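Local atomic coordinates of putative endonuclease/exonuclease/phosphatase family protein (Bacteroides vulgatus ATCC 8482, PDB entry 3G6S), a protein that probably cleaves phosphodiester bonds in nucleic acid, as a hydrolase of the endonuclease/exonuclease/phosphatase family. Residues P240-E245 with D250-L255; I131-N136 with K159-E164. All blocks are in the same frame, centred on the assembly; numbering follows the deposited sequence.

Contact 1. Residues P240-E245 with D250-L255; sequences PAEVPE and DHNPQL
Glu242 and Asn252 mark the closest approach of the two backbones, their CA atoms 6.4 Å apart, where the irregular chain leaving strand 233-239 passes the loop that leads into strand 254-260. One hydrogen bond joins them: Asn252 ND2 donates to Glu242 OE1 at 2.9 Å, fairly straight at 163°. The donor meets OE1 nearly along the C-O bond of the carboxylate, and OE1 lies in the plane of the amide, with the carboxylate turned only 23° from that plane. Glu242 reaches this place by folding back, CG lying between its own N and C (chi1 64°) and the chain bending again at the next torsion. The side of the amide carbonyl packs against the same residue, OD1 standing 3.3 Å from Glu242 CB. Over the amide face sits the backbone oxygen of Pro240, 3.3 Å from Asn252 CG, a contact without a hydrogen bond. Beside it the two proline rings meet, Pro240 CG lying 3.7 Å from Pro253 CG, while Pro240 CD rests 3.4 Å from Pro253 O. Glu242 OE2 bonds to Tyr207, and Asn252 OD1 weakly to His210, so the carboxylate has a second partner and the amide a weak one. With an alanine in place of Asn252, Glu242 OE1 would probably lose its amide donor, and a gap would open beneath the carbonyl of Pro240. Asn252 directly follows Ser249-Asp250-His251, the Ser-Asp-His signature of the family, in which His251 ND1 bonds to Asp250 OD1 at 2.6 Å; in DNase I-like relatives this motif lies at the active site.

Contact 2. Residues I131-N136 with K159-E164; sequences IFMAVN and KEIVGE
Met133, a selenomethionine here, and Val162 bring the two backbones nearest, with CA atoms 6.6 Å apart, where strand 131-138 passes the C-terminal end of helix 144-161. No hydrogen bond crosses between the segments; the contact is made by apolar side chains from alternate residues of the strand and successive residues at the helix end. Met133 carries most of it. Its CG stands anti to the backbone N (chi1 -180°) and the next bond is extended as well, which carries SE straight out from the strand; a bend at the last torsion then lays the methyl CE against Ile161. CE lies against the branch and its methyl, 3.5 Å from both Ile161 CB and Ile161 CG2, and the two side chains cross at about a right angle. Nearer the strand, the root of the same chain packs on Val162, Met133 CB being 4.0 Å from Val162 CB and equally close to Val162 CG1. The other valine methyl, CG2, faces Ile131 CG2 at 4.2 Å, a looser touch at the start of the strand. Trp120 of strand 117-125 contacts both Met133 and Ile161 and closes this apolar patch on the neighbouring strand's side. Gly163, with a positive phi of 62°, is the first residue to depart from helical backbone angles, and the chain then turns toward strand 167-172, which pairs in parallel with strand 131-138 through backbone bonds of Met133 to Val168. Strand, helix and strand thus form a beta-alpha-beta crossover of the DNase I-like alpha/beta sandwich, with the helix end packed on its own first strand.

Overall arrangement
Contacts 1 and 2 lie on opposite sides of the chain's centre, their own centres 29 Å apart and their nearest atoms about 10 Å apart, and they follow one another along the chain without touching. Each belongs to a different sheet of the sandwich: contact 1 to the end of the seven-stranded sheet containing strands 233-239 and 254-260, contact 2 to strand 131-138, inside the six-stranded sheet, and the helix packed on its face. Asn136, farther along the strand of contact 2, spans the sheets by bonding to Met44 O. Contact 1 flanks the probable active site, where His251 packs near Asn10 and Asp224; the packing of contact 2 lies away from it.

Contact 1. Residues P240-E245 with D250-L255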
ATOM      1  N   PRO A 240     -11.009   9.669   2.297  1.00 36.81           N
ATOM      2  CA  PRO A 240     -11.358  11.065   2.020  1.00 31.38           C
ATOM      3  C   PRO A 240     -11.687  11.318   0.560  1.00 34.95           C
ATOM      4  O   PRO A 240     -10.993  10.832  -0.340  1.00 36.95           O
ATOM      5  CB  PRO A 240     -10.119  11.826   2.480  1.00 31.53           C
ATOM      6  CG  PRO A 240      -9.006  10.846   2.206  1.00 43.34           C
ATOM      7  CD  PRO A 240      -9.602   9.554   2.724  1.00 38.14           C
ATOM      8  N   ALA A 241     -12.756  12.071   0.319  1.00 33.69           N
ATOM      9  CA  ALA A 241     -13.148  12.385  -1.051  1.00 37.98           C
ATOM     10  C   ALA A 241     -12.078  13.266  -1.684  1.00 33.66           C
ATOM     11  O   ALA A 241     -11.462  14.099  -1.022  1.00 28.59           O
ATOM     12  CB  ALA A 241     -14.493  13.103  -1.071  1.00 34.74           C
ATOM     13  N   GLU A 242     -11.856  13.060  -2.972  1.00 25.80           N
ATOM     14  CA  GLU A 242     -10.873  13.835  -3.686  1.00 29.84           C
ATOM     15  C   GLU A 242     -11.397  15.263  -3.819  1.00 33.46           C
ATOM     16  O   GLU A 242     -12.604  15.490  -3.745  1.00 28.90           O
ATOM     17  CB  GLU A 242     -10.597  13.197  -5.059  1.00 33.20           C
ATOM     18  CG  GLU A 242     -11.765  13.148  -6.069  1.00 33.47           C
ATOM     19  CD  GLU A 242     -13.011  12.401  -5.582  1.00 39.64           C
ATOM     20  OE1 GLU A 242     -12.905  11.445  -4.780  1.00 35.16           O
ATOM     21  OE2 GLU A 242     -14.116  12.768  -6.038  1.00 46.30           O
ATOM     22  N   VAL A 243     -10.496  16.228  -3.976  1.00 34.88           N
ATOM     23  CA  VAL A 243     -10.906  17.619  -4.117  1.00 36.13           C
ATOM     24  C   VAL A 243     -10.458  18.105  -5.488  1.00 40.19           C
ATOM     25  O   VAL A 243      -9.263  18.208  -5.749  1.00 41.43           O
ATOM     26  CB  VAL A 243     -10.267  18.500  -3.026  1.00 31.83           C
ATOM     27  CG1 VAL A 243     -10.872  19.889  -3.075  1.00 24.31           C
ATOM     28  CG2 VAL A 243     -10.482  17.872  -1.658  1.00 17.53           C
ATOM     29  N   PRO A 244     -11.415  18.398  -6.385  1.00 45.04           N
ATOM     30  CA  PRO A 244     -11.131  18.870  -7.748  1.00 47.95           C
ATOM     31  C   PRO A 244     -10.112  20.002  -7.871  1.00 51.83           C
ATOM     32  O   PRO A 244      -9.388  20.078  -8.862  1.00 56.04           O
ATOM     33  CB  PRO A 244     -12.511  19.259  -8.265  1.00 43.87           C
ATOM     34  CG  PRO A 244     -13.381  18.221  -7.624  1.00 42.54           C
ATOM     35  CD  PRO A 244     -12.865  18.229  -6.190  1.00 41.84           C
ATOM     36  N   GLU A 245     -10.060  20.876  -6.871  1.00 57.52           N
ATOM     37  CA  GLU A 245      -9.114  21.990  -6.883  1.00 56.44           C
ATOM     38  C   GLU A 245      -7.743  21.510  -6.395  1.00 56.64           C
ATOM     39  O   GLU A 245      -6.762  21.537  -7.142  1.00 61.80           O
ATOM     40  CB  GLU A 245      -9.610  23.132  -5.983  1.00 63.60           C
ATOM     41  CG  GLU A 245     -10.986  23.710  -6.342  1.00 77.07           C
ATOM     42  CD  GLU A 245     -12.152  22.947  -5.711  1.00 84.77           C
ATOM     43  OE1 GLU A 245     -12.381  21.771  -6.082  1.00 81.99           O
ATOM     44  OE2 GLU A 245     -12.839  23.528  -4.837  1.00 81.27           O
ATOM     45  N   ASP A 250      -4.756  10.589  -8.641  1.00 23.23           N
ATOM     46  CA  ASP A 250      -5.920  10.081  -9.352  1.00 30.81           C
ATOM     47  C   ASP A 250      -6.601   9.044  -8.454  1.00 33.11           C
ATOM     48  O   ASP A 250      -7.712   8.598  -8.731  1.00 36.59           O
ATOM     49  CB  ASP A 250      -5.540   9.454 -10.701  1.00 35.12           C
ATOM     50  CG  ASP A 250      -4.370   8.509 -10.601  1.00 43.14           C
ATOM     51  OD1 ASP A 250      -4.117   7.984  -9.495  1.00 57.74           O
ATOM     52  OD2 ASP A 250      -3.703   8.281 -11.636  1.00 52.82           O
ATOM     53  N   HIS A 251      -5.918   8.671  -7.374  1.00 29.47           N
ATOM     54  CA  HIS A 251      -6.449   7.720  -6.406  1.00 29.17           C
ATOM     55  C   HIS A 251      -6.785   8.410  -5.085  1.00 26.36           C
ATOM     56  O   HIS A 251      -6.324   9.522  -4.809  1.00 29.10           O
ATOM     57  CB  HIS A 251      -5.436   6.620  -6.096  1.00 29.06           C
ATOM     58  CG  HIS A 251      -5.365   5.537  -7.123  1.00 37.97           C
ATOM     59  ND1 HIS A 251      -4.703   5.687  -8.322  1.00 41.98           N
ATOM     60  CD2 HIS A 251      -5.827   4.265  -7.104  1.00 38.86           C
ATOM     61  CE1 HIS A 251      -4.754   4.551  -8.996  1.00 42.66           C
ATOM     62  NE2 HIS A 251      -5.430   3.672  -8.279  1.00 43.61           N
ATOM     63  N   ASN A 252      -7.597   7.737  -4.275  1.00 23.77           N
ATOM     64  CA  ASN A 252      -7.956   8.228  -2.956  1.00 18.45           C
ATOM     65  C   ASN A 252      -7.264   7.316  -1.938  1.00 21.98           C
ATOM     66  O   ASN A 252      -7.312   6.100  -2.049  1.00 24.34           O
ATOM     67  CB  ASN A 252      -9.469   8.175  -2.729  1.00 19.84           C
ATOM     68  CG  ASN A 252     -10.186   9.429  -3.223  1.00 37.10           C
ATOM     69  OD1 ASN A 252      -9.564  10.479  -3.440  1.00 28.81           O
ATOM     70  ND2 ASN A 252     -11.504   9.332  -3.379  1.00 13.89           N
ATOM     71  N   PRO A 253      -6.592   7.892  -0.940  1.00 24.28           N
ATOM     72  CA  PRO A 253      -5.911   7.078   0.073  1.00 24.25           C
ATOM     73  C   PRO A 253      -6.930   6.415   0.998  1.00 26.93           C
ATOM     74  O   PRO A 253      -8.049   6.913   1.159  1.00 22.18           O
ATOM     75  CB  PRO A 253      -5.064   8.102   0.815  1.00 18.37           C
ATOM     76  CG  PRO A 253      -5.971   9.312   0.793  1.00 34.20           C
ATOM     77  CD  PRO A 253      -6.467   9.326  -0.635  1.00 20.59           C
ATOM     78  N   GLN A 254      -6.548   5.291   1.597  1.00 34.00           N
ATOM     79  CA  GLN A 254      -7.435   4.600   2.526  1.00 26.86           C
ATOM     80  C   GLN A 254      -6.768   4.530   3.897  1.00 30.04           C
ATOM     81  O   GLN A 254      -5.772   3.823   4.066  1.00 32.25           O
ATOM     82  CB  GLN A 254      -7.734   3.177   2.053  1.00 20.62           C
ATOM     83  CG  GLN A 254      -8.947   2.575   2.757  1.00 37.16           C
ATOM     84  CD  GLN A 254      -8.990   1.049   2.736  1.00 33.28           C
ATOM     85  OE1 GLN A 254      -8.662   0.407   1.736  1.00 42.46           O
ATOM     86  NE2 GLN A 254      -9.416   0.464   3.848  1.00 36.34           N
ATOM     87  N   LEU A 255      -7.303   5.259   4.874  1.00 24.16           N
ATOM     88  CA  LEU A 255      -6.720   5.230   6.215  1.00 24.28           C
ATOM     89  C   LEU A 255      -7.374   4.155   7.075  1.00 26.47           C
ATOM     90  O   LEU A 255      -8.509   3.754   6.829  1.00 27.42           O
ATOM     91  CB  LEU A 255      -6.860   6.588   6.911  1.00 21.97           C
ATOM     92  CG  LEU A 255      -6.471   7.838   6.112  1.00 34.91           C
ATOM     93  CD1 LEU A 255      -6.280   9.015   7.071  1.00 25.92           C
ATOM     94  CD2 LEU A 255      -5.188   7.593   5.340  1.00 28.95           C
TER

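Contact 2. Residues I131-N136 with K159-E164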
ATOM      1  N   ILE A 131       5.915  -6.643  17.993  1.00 19.59           N
ATOM      2  CA  ILE A 131       6.438  -7.005  16.680  1.00 17.23           C
ATOM      3  C   ILE A 131       5.289  -7.257  15.712  1.00 19.16           C
ATOM      4  O   ILE A 131       4.291  -7.885  16.060  1.00 21.19           O
ATOM      5  CB  ILE A 131       7.322  -8.278  16.752  1.00 15.35           C
ATOM      6  CG1 ILE A 131       8.700  -7.929  17.304  1.00 12.52           C
ATOM      7  CG2 ILE A 131       7.482  -8.891  15.383  1.00  9.08           C
ATOM      8  CD1 ILE A 131       8.693  -7.667  18.770  1.00 34.40           C
ATOM      9  N   PHE A 132       5.426  -6.737  14.501  1.00 21.27           N
ATOM     10  CA  PHE A 132       4.415  -6.926  13.479  1.00 25.56           C
ATOM     11  C   PHE A 132       5.027  -6.769  12.114  1.00 25.37           C
ATOM     12  O   PHE A 132       6.176  -6.366  11.984  1.00 24.31           O
ATOM     13  CB  PHE A 132       3.262  -5.937  13.636  1.00 21.59           C
ATOM     14  CG  PHE A 132       3.675  -4.498  13.630  1.00 29.21           C
ATOM     15  CD1 PHE A 132       4.155  -3.892  14.791  1.00 25.98           C
ATOM     16  CD2 PHE A 132       3.512  -3.720  12.484  1.00 19.71           C
ATOM     17  CE1 PHE A 132       4.449  -2.526  14.819  1.00 26.18           C
ATOM     18  CE2 PHE A 132       3.805  -2.354  12.501  1.00 23.63           C
ATOM     19  CZ  PHE A 132       4.275  -1.751  13.672  1.00 21.15           C
HETATM   20  N   MSE A 133       4.264  -7.090  11.084  1.00 23.48           N
HETATM   21  CA  MSE A 133       4.811  -6.971   9.760  1.00 23.98           C
HETATM   22  C   MSE A 133       3.938  -6.153   8.838  1.00 28.23           C
HETATM   23  O   MSE A 133       2.711  -6.147   8.947  1.00 31.94           O
HETATM   24  CB  MSE A 133       5.029  -8.353   9.169  1.00 28.84           C
HETATM   25  CG  MSE A 133       5.607  -8.331   7.779  1.00 44.42           C
HETATM   26 SE   MSE A 133       5.677 -10.099   7.068  1.00 62.48          SE
HETATM   27  CE  MSE A 133       7.227  -9.879   5.952  1.00 63.34           C
ATOM     28  N   ALA A 134       4.595  -5.453   7.931  1.00 21.80           N
ATOM     29  CA  ALA A 134       3.905  -4.637   6.959  1.00 19.94           C
ATOM     30  C   ALA A 134       4.356  -5.087   5.581  1.00 23.52           C
ATOM     31  O   ALA A 134       5.549  -5.279   5.334  1.00 19.65           O
ATOM     32  CB  ALA A 134       4.243  -3.171   7.164  1.00 17.13           C
ATOM     33  N   VAL A 135       3.388  -5.259   4.690  1.00 19.67           N
ATOM     34  CA  VAL A 135       3.674  -5.656   3.321  1.00 20.05           C
ATOM     35  C   VAL A 135       2.886  -4.716   2.422  1.00 21.31           C
ATOM     36  O   VAL A 135       1.681  -4.547   2.597  1.00 23.32           O
ATOM     37  CB  VAL A 135       3.261  -7.125   3.043  1.00 21.33           C
ATOM     38  CG1 VAL A 135       3.585  -7.495   1.596  1.00 22.42           C
ATOM     39  CG2 VAL A 135       4.011  -8.055   3.980  1.00 20.03           C
ATOM     40  N   ASN A 136       3.584  -4.096   1.476  1.00 21.98           N
ATOM     41  CA  ASN A 136       2.990  -3.151   0.543  1.00 20.74           C
ATOM     42  C   ASN A 136       3.260  -3.638  -0.863  1.00 25.27           C
ATOM     43  O   ASN A 136       4.396  -3.961  -1.204  1.00 27.62           O
ATOM     44  CB  ASN A 136       3.617  -1.775   0.722  1.00 16.86           C
ATOM     45  CG  ASN A 136       2.937  -0.735  -0.117  1.00 31.76           C
ATOM     46  OD1 ASN A 136       1.708  -0.604  -0.071  1.00 29.48           O
ATOM     47  ND2 ASN A 136       3.719   0.023  -0.890  1.00 21.59           N
ATOM     48  N   LYS A 159       3.846 -15.823   6.438  1.00 25.04           N
ATOM     49  CA  LYS A 159       4.015 -16.943   7.360  1.00 32.10           C
ATOM     50  C   LYS A 159       5.490 -17.280   7.537  1.00 34.05           C
ATOM     51  O   LYS A 159       5.899 -17.776   8.586  1.00 35.63           O
ATOM     52  CB  LYS A 159       3.269 -18.185   6.863  1.00 30.70           C
ATOM     53  CG  LYS A 159       1.779 -17.975   6.671  1.00 43.76           C
ATOM     54  CD  LYS A 159       1.016 -19.288   6.613  1.00 45.02           C
ATOM     55  CE  LYS A 159       1.408 -20.150   5.434  1.00 49.51           C
ATOM     56  NZ  LYS A 159       0.572 -21.389   5.408  1.00 41.54           N
ATOM     57  N   GLU A 160       6.283 -16.998   6.511  1.00 27.70           N
ATOM     58  CA  GLU A 160       7.708 -17.276   6.550  1.00 32.92           C
ATOM     59  C   GLU A 160       8.440 -16.313   7.474  1.00 35.94           C
ATOM     60  O   GLU A 160       9.213 -16.733   8.333  1.00 40.73           O
ATOM     61  CB  GLU A 160       8.294 -17.170   5.141  1.00 45.80           C
ATOM     62  CG  GLU A 160       9.797 -17.418   5.047  1.00 52.69           C
ATOM     63  CD  GLU A 160      10.359 -17.076   3.673  1.00 69.42           C
ATOM     64  OE1 GLU A 160       9.764 -17.516   2.658  1.00 74.71           O
ATOM     65  OE2 GLU A 160      11.403 -16.376   3.610  1.00 58.05           O
ATOM     66  N   ILE A 161       8.182 -15.021   7.297  1.00 35.94           N
ATOM     67  CA  ILE A 161       8.843 -13.987   8.083  1.00 27.89           C
ATOM     68  C   ILE A 161       8.323 -13.746   9.489  1.00 30.04           C
ATOM     69  O   ILE A 161       9.096 -13.739  10.443  1.00 38.06           O
ATOM     70  CB  ILE A 161       8.808 -12.627   7.352  1.00 34.10           C
ATOM     71  CG1 ILE A 161       9.790 -12.629   6.180  1.00 43.71           C
ATOM     72  CG2 ILE A 161       9.175 -11.500   8.314  1.00 33.04           C
ATOM     73  CD1 ILE A 161       9.373 -13.501   5.017  1.00 54.65           C
ATOM     74  N   VAL A 162       7.023 -13.532   9.629  1.00 29.26           N
ATOM     75  CA  VAL A 162       6.477 -13.240  10.949  1.00 30.81           C
ATOM     76  C   VAL A 162       5.560 -14.328  11.508  1.00 29.81           C
ATOM     77  O   VAL A 162       5.042 -14.201  12.617  1.00 33.14           O
ATOM     78  CB  VAL A 162       5.734 -11.864  10.936  1.00 28.76           C
ATOM     79  CG1 VAL A 162       4.269 -12.041  10.508  1.00 26.55           C
ATOM     80  CG2 VAL A 162       5.829 -11.217  12.294  1.00 34.80           C
ATOM     81  N   GLY A 163       5.356 -15.392  10.742  1.00 25.72           N
ATOM     82  CA  GLY A 163       4.515 -16.477  11.213  1.00 25.26           C
ATOM     83  C   GLY A 163       3.076 -16.081  11.471  1.00 30.47           C
ATOM     84  O   GLY A 163       2.386 -15.617  10.566  1.00 37.62           O
ATOM     85  N   GLU A 164       2.623 -16.261  12.708  1.00 31.18           N
ATOM     86  CA  GLU A 164       1.253 -15.922  13.084  1.00 37.47           C
ATOM     87  C   GLU A 164       1.123 -14.596  13.832  1.00 34.99           C
ATOM     88  O   GLU A 164       0.083 -14.304  14.424  1.00 31.11           O
ATOM     89  CB  GLU A 164       0.658 -17.047  13.927  1.00 38.25           C
ATOM     90  CG  GLU A 164       1.589 -17.554  15.008  1.00 63.51           C
ATOM     91  CD  GLU A 164       0.935 -18.595  15.897  1.00 78.41           C
ATOM     92  OE1 GLU A 164       0.311 -19.536  15.349  1.00 78.83           O
ATOM     93  OE2 GLU A 164       1.055 -18.476  17.141  1.00 82.77           O
TER